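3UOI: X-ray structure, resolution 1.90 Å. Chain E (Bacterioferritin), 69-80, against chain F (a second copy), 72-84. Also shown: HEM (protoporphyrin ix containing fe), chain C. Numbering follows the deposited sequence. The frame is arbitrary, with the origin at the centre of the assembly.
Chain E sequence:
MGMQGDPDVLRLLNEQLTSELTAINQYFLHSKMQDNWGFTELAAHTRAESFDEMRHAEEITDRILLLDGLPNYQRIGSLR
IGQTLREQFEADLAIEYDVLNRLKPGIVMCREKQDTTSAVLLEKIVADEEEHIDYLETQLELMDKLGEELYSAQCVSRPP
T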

# COMPACT_ATOMS: atom_id res chain seq x y z
N GLY E 69 -23.46 -16.00 -48.12
CA GLY E 69 -24.86 -15.70 -48.05
C GLY E 69 -25.19 -14.23 -47.86
O GLY E 69 -24.34 -13.44 -47.55
N LEU E 70 -26.47 -13.90 -48.07
CA LEU E 70 -27.02 -12.59 -47.84
C LEU E 70 -27.93 -12.62 -46.65
O LEU E 70 -29.07 -12.90 -46.77
CB LEU E 70 -27.83 -12.15 -49.05
CG LEU E 70 -27.16 -12.11 -50.42
CD1 LEU E 70 -28.09 -11.56 -51.46
CD2 LEU E 70 -25.89 -11.34 -50.40
N PRO E 71 -27.42 -12.26 -45.48
CA PRO E 71 -28.24 -12.32 -44.26
C PRO E 71 -29.46 -11.48 -44.45
O PRO E 71 -29.34 -10.44 -44.99
CB PRO E 71 -27.36 -11.66 -43.22
CG PRO E 71 -25.99 -11.86 -43.69
CD PRO E 71 -26.02 -12.04 -45.18
N ASN E 72 -30.62 -11.95 -44.05
CA ASN E 72 -31.79 -11.17 -44.26
C ASN E 72 -32.26 -10.43 -43.05
O ASN E 72 -32.84 -10.96 -42.12
CB ASN E 72 -32.89 -12.01 -44.92
CG ASN E 72 -34.21 -11.27 -45.09
OD1 ASN E 72 -34.30 -10.11 -44.93
ND2 ASN E 72 -35.22 -11.99 -45.41
N TYR E 73 -31.96 -9.14 -43.15
CA TYR E 73 -32.33 -8.13 -42.17
C TYR E 73 -33.61 -7.35 -42.45
O TYR E 73 -34.01 -6.57 -41.64
CB TYR E 73 -31.14 -7.20 -41.87
CG TYR E 73 -30.16 -7.71 -40.82
CD1 TYR E 73 -30.16 -7.21 -39.53
CD2 TYR E 73 -29.27 -8.71 -41.09
CE1 TYR E 73 -29.31 -7.68 -38.60
CE2 TYR E 73 -28.42 -9.18 -40.17
CZ TYR E 73 -28.42 -8.67 -38.92
OH TYR E 73 -27.54 -9.17 -38.01
N GLN E 74 -34.19 -7.50 -43.63
CA GLN E 74 -35.48 -6.92 -44.02
C GLN E 74 -36.80 -7.48 -43.48
O GLN E 74 -37.68 -6.75 -43.21
CB GLN E 74 -35.57 -6.69 -45.51
CG GLN E 74 -36.79 -5.98 -45.94
CD GLN E 74 -36.73 -4.50 -45.70
OE1 GLN E 74 -36.09 -3.79 -46.42
NE2 GLN E 74 -37.40 -4.06 -44.69
N ARG E 75 -36.87 -8.80 -43.37
CA ARG E 75 -38.05 -9.56 -42.91
C ARG E 75 -38.16 -9.74 -41.41
O ARG E 75 -37.24 -10.22 -40.82
CB ARG E 75 -37.99 -10.96 -43.57
CG ARG E 75 -38.93 -12.12 -43.11
CD ARG E 75 -40.24 -11.68 -42.51
NE ARG E 75 -41.44 -12.25 -43.11
CZ ARG E 75 -42.66 -11.80 -42.86
NH1 ARG E 75 -42.82 -10.79 -42.05
NH2 ARG E 75 -43.71 -12.36 -43.41
N ILE E 76 -39.28 -9.36 -40.81
CA ILE E 76 -39.58 -9.66 -39.41
C ILE E 76 -40.93 -10.31 -39.30
O ILE E 76 -41.88 -9.84 -39.84
CB ILE E 76 -39.67 -8.47 -38.49
CG1 ILE E 76 -40.57 -8.84 -37.33
CG2 ILE E 76 -40.11 -7.27 -39.19
CD1 ILE E 76 -41.27 -7.74 -36.71
N GLY E 77 -41.01 -11.37 -38.54
CA GLY E 77 -42.18 -12.21 -38.51
C GLY E 77 -43.22 -11.50 -37.72
O GLY E 77 -43.09 -10.33 -37.52
N SER E 78 -44.26 -12.22 -37.33
CA SER E 78 -45.39 -11.68 -36.64
C SER E 78 -45.15 -11.70 -35.16
O SER E 78 -45.05 -12.72 -34.54
CB SER E 78 -46.66 -12.53 -36.92
OG SER E 78 -47.36 -12.15 -38.07
N LEU E 79 -45.06 -10.51 -34.63
CA LEU E 79 -45.01 -10.29 -33.23
C LEU E 79 -46.34 -10.72 -32.55
O LEU E 79 -47.37 -10.51 -33.07
CB LEU E 79 -44.70 -8.81 -32.98
CG LEU E 79 -43.24 -8.39 -32.90
CD1 LEU E 79 -42.32 -9.28 -33.55
CD2 LEU E 79 -43.08 -7.05 -33.44
N ARG E 80 -46.27 -11.34 -31.40
CA ARG E 80 -47.43 -11.62 -30.62
C ARG E 80 -47.17 -10.82 -29.39
O ARG E 80 -46.35 -11.21 -28.65
CB ARG E 80 -47.50 -13.12 -30.25
CG ARG E 80 -47.00 -14.07 -31.33
CD ARG E 80 -46.33 -15.40 -30.88
NE ARG E 80 -45.84 -16.14 -32.05
CZ ARG E 80 -46.25 -17.34 -32.45
NH1 ARG E 80 -47.12 -18.03 -31.75
NH2 ARG E 80 -45.74 -17.89 -33.52
N ASN F 72 -44.78 0.51 -32.05
CA ASN F 72 -44.84 -0.36 -33.20
C ASN F 72 -43.48 -0.91 -33.46
O ASN F 72 -42.64 -0.27 -34.04
CB ASN F 72 -45.36 0.36 -34.44
CG ASN F 72 -45.54 -0.56 -35.68
OD1 ASN F 72 -45.06 -1.65 -35.77
ND2 ASN F 72 -46.22 -0.03 -36.63
N TYR F 73 -43.32 -2.12 -33.00
CA TYR F 73 -42.16 -2.89 -33.24
C TYR F 73 -42.30 -3.76 -34.51
O TYR F 73 -41.37 -4.38 -34.97
CB TYR F 73 -41.87 -3.68 -31.95
CG TYR F 73 -40.97 -2.89 -31.01
CD1 TYR F 73 -39.62 -3.11 -30.98
CD2 TYR F 73 -41.46 -1.89 -30.21
CE1 TYR F 73 -38.79 -2.39 -30.17
CE2 TYR F 73 -40.63 -1.16 -29.39
CZ TYR F 73 -39.30 -1.40 -29.37
OH TYR F 73 -38.46 -0.71 -28.57
N GLN F 74 -43.54 -3.85 -34.99
CA GLN F 74 -43.87 -4.62 -36.18
C GLN F 74 -43.42 -4.04 -37.54
O GLN F 74 -42.82 -4.71 -38.31
CB GLN F 74 -45.36 -5.02 -36.13
CG GLN F 74 -45.87 -6.08 -37.12
CD GLN F 74 -45.43 -7.51 -36.86
OE1 GLN F 74 -45.97 -8.21 -36.08
NE2 GLN F 74 -44.45 -7.91 -37.56
N ARG F 75 -43.70 -2.77 -37.78
CA ARG F 75 -43.38 -2.08 -39.01
C ARG F 75 -41.87 -1.91 -39.20
O ARG F 75 -41.18 -1.87 -38.25
CB ARG F 75 -44.13 -0.75 -39.06
CG ARG F 75 -44.26 -0.09 -40.40
CD ARG F 75 -45.12 1.14 -40.36
NE ARG F 75 -44.65 2.21 -39.51
CZ ARG F 75 -45.42 3.17 -39.01
NH1 ARG F 75 -46.70 3.16 -39.25
NH2 ARG F 75 -44.92 4.11 -38.23
N ILE F 76 -41.41 -1.88 -40.43
CA ILE F 76 -40.04 -1.62 -40.75
C ILE F 76 -40.00 -0.96 -42.10
O ILE F 76 -40.92 -1.07 -42.83
CB ILE F 76 -39.13 -2.86 -40.70
CG1 ILE F 76 -37.70 -2.45 -40.34
CG2 ILE F 76 -39.16 -3.61 -41.98
CD1 ILE F 76 -36.69 -3.37 -40.62
N GLY F 77 -38.95 -0.24 -42.37
CA GLY F 77 -38.77 0.50 -43.58
C GLY F 77 -38.08 -0.34 -44.60
O GLY F 77 -37.82 -1.47 -44.36
N SER F 78 -37.76 0.23 -45.74
CA SER F 78 -37.11 -0.53 -46.74
C SER F 78 -35.68 -0.32 -46.51
O SER F 78 -35.22 0.77 -46.60
CB SER F 78 -37.50 -0.10 -48.17
OG SER F 78 -38.84 -0.32 -48.47
N LEU F 79 -34.96 -1.36 -46.19
CA LEU F 79 -33.54 -1.23 -46.07
C LEU F 79 -32.89 -0.98 -47.43
O LEU F 79 -33.38 -1.40 -48.44
CB LEU F 79 -32.94 -2.46 -45.47
CG LEU F 79 -32.96 -2.68 -43.97
CD1 LEU F 79 -34.19 -2.25 -43.40
CD2 LEU F 79 -32.74 -4.14 -43.72
N ARG F 80 -31.78 -0.28 -47.42
CA ARG F 80 -30.98 -0.12 -48.59
C ARG F 80 -29.62 -0.67 -48.21
O ARG F 80 -28.84 0.01 -47.58
CB ARG F 80 -30.84 1.37 -48.96
CG ARG F 80 -31.90 1.97 -49.87
CD ARG F 80 -32.07 3.44 -49.76
NE ARG F 80 -32.88 3.75 -48.61
CZ ARG F 80 -33.51 4.88 -48.39
NH1 ARG F 80 -33.46 5.85 -49.26
NH2 ARG F 80 -34.22 5.04 -47.31
N ILE F 81 -29.37 -1.91 -48.59
CA ILE F 81 -28.18 -2.58 -48.24
C ILE F 81 -27.16 -2.28 -49.30
O ILE F 81 -27.35 -2.59 -50.42
CB ILE F 81 -28.41 -4.10 -48.18
CG1 ILE F 81 -29.14 -4.55 -46.91
CG2 ILE F 81 -27.14 -4.83 -48.34
CD1 ILE F 81 -29.27 -3.57 -45.81
N GLY F 82 -26.07 -1.66 -48.92
CA GLY F 82 -25.06 -1.29 -49.87
C GLY F 82 -24.08 -2.39 -50.05
O GLY F 82 -23.82 -3.05 -49.13
N GLN F 83 -23.58 -2.57 -51.26
CA GLN F 83 -22.60 -3.59 -51.60
C GLN F 83 -21.21 -3.03 -51.90
O GLN F 83 -20.37 -3.73 -52.34
CB GLN F 83 -23.08 -4.51 -52.74
CG GLN F 83 -24.10 -5.67 -52.45
CD GLN F 83 -23.68 -6.74 -51.41
OE1 GLN F 83 -22.53 -7.13 -51.28
NE2 GLN F 83 -24.67 -7.25 -50.70
N THR F 84 -21.01 -1.74 -51.70
CA THR F 84 -19.69 -1.11 -51.76
C THR F 84 -19.67 -0.06 -50.66
O THR F 84 -20.69 0.38 -50.23
CB THR F 84 -19.23 -0.49 -53.15
OG1 THR F 84 -19.80 0.79 -53.38
CG2 THR F 84 -19.42 -1.38 -54.33
CHA HEM C . -27.41 -4.30 -27.25
CHB HEM C . -31.67 -2.27 -27.97
CHC HEM C . -31.79 -4.82 -32.09
CHD HEM C . -27.37 -6.53 -31.49
C1A HEM C . -28.47 -3.44 -27.16
C2A HEM C . -28.55 -2.31 -26.24
C3A HEM C . -29.73 -1.75 -26.43
C4A HEM C . -30.44 -2.50 -27.45
CMA HEM C . -30.23 -0.53 -25.69
CAA HEM C . -27.45 -1.82 -25.28
CBA HEM C . -26.40 -1.03 -26.10
CGA HEM C . -25.68 0.13 -25.41
O1A HEM C . -25.13 1.02 -26.08
O2A HEM C . -25.65 0.18 -24.18
C1B HEM C . -32.09 -2.82 -29.16
C2B HEM C . -33.37 -2.64 -29.75
C3B HEM C . -33.39 -3.30 -30.87
C4B HEM C . -32.13 -3.98 -31.05
CMB HEM C . -34.50 -1.77 -29.20
CAB HEM C . -34.64 -3.32 -31.77
CBB HEM C . -34.59 -3.63 -33.03
C1C HEM C . -30.63 -5.46 -32.35
C2C HEM C . -30.24 -6.12 -33.58
C3C HEM C . -29.02 -6.56 -33.38
C4C HEM C . -28.57 -6.23 -32.05
CMC HEM C . -31.07 -6.25 -34.88
CAC HEM C . -28.20 -7.31 -34.40
CBC HEM C . -28.73 -8.33 -35.00
C1D HEM C . -26.95 -6.19 -30.25
C2D HEM C . -25.77 -6.65 -29.56
C3D HEM C . -25.78 -5.94 -28.20
C4D HEM C . -26.99 -5.13 -28.23
CMD HEM C . -24.70 -7.63 -30.04
CAD HEM C . -24.72 -6.13 -27.10
CBD HEM C . -23.34 -5.70 -27.62
CGD HEM C . -22.13 -6.62 -27.46
O1D HEM C . -22.14 -7.60 -26.68
O2D HEM C . -21.12 -6.32 -28.11
NA HEM C . -29.65 -3.51 -27.86
NB HEM C . -31.37 -3.64 -29.97
NC HEM C . -29.58 -5.59 -31.47
ND HEM C . -27.61 -5.32 -29.43
FE HEM C . -29.47 -4.42 -29.60

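The contact between the two copies of bacterioferritin is built around a reciprocal pair of glutamines, each of which uses both ends of its side-chain amide to satisfy backbone groups of the other chain. Gln E74 NE2 donates to Gly F77 O at 2.6 Å, while Gln E74 OE1 accepts from Leu F79 N at 2.7 Å. The arrangement recurs with the chains exchanged: Gln F74 NE2 donates to Gly E77 O at 2.8 Å, and Leu E79 N donates to Gln F74 OE1 at 2.9 Å. With N-H...acceptor angles of 149 to 164°, all four bonds are reasonably straight. Neither stretch forms a regular helix or strand, and these backbone groups find their partners in a side chain. The amide spans the intervening serine, whose CB points away from the opposing stretch.

Both glutamines adopt similar t, p conformations, which bring the amide across although CA-to-CB runs sideways. Two residues earlier in each chain, an asparagine OD1 accepts from the backbone. Asn F72 OD1 accepts from Arg F75 N at 2.7 Å; the equivalent bond from Arg E75 N to Asn E72 OD1 is longer, at 3.3 Å, and is accompanied by a weak one from Gln E74 N to the same oxygen at 2.9 Å.

Apolar contacts accompany these hydrogen bonds. Leu F79 CD2 packs 3.9 Å from Tyr E73 CB, and Leu E79 CD2 lies equally far from Tyr F73 CB. Ile E76 and Ile F76 also point toward the opposite stretch, where their methyl carbons are van der Waals neighbours of the glutamine amides: Ile E76 CD1 approaches Gln F74 NE2 to 3.3 Å, and Ile F76 CG2 lies 3.3 Å from Gln E74 NE2. The tyrosine CB atoms take part in the contact, while the ends of the side chains lead away from it, and both hydroxyls are hydrogen-bonded elsewhere in the structure. Tyr E73 OH also comes within 3.3 Å of HEM CBC, which sits at the ring edge.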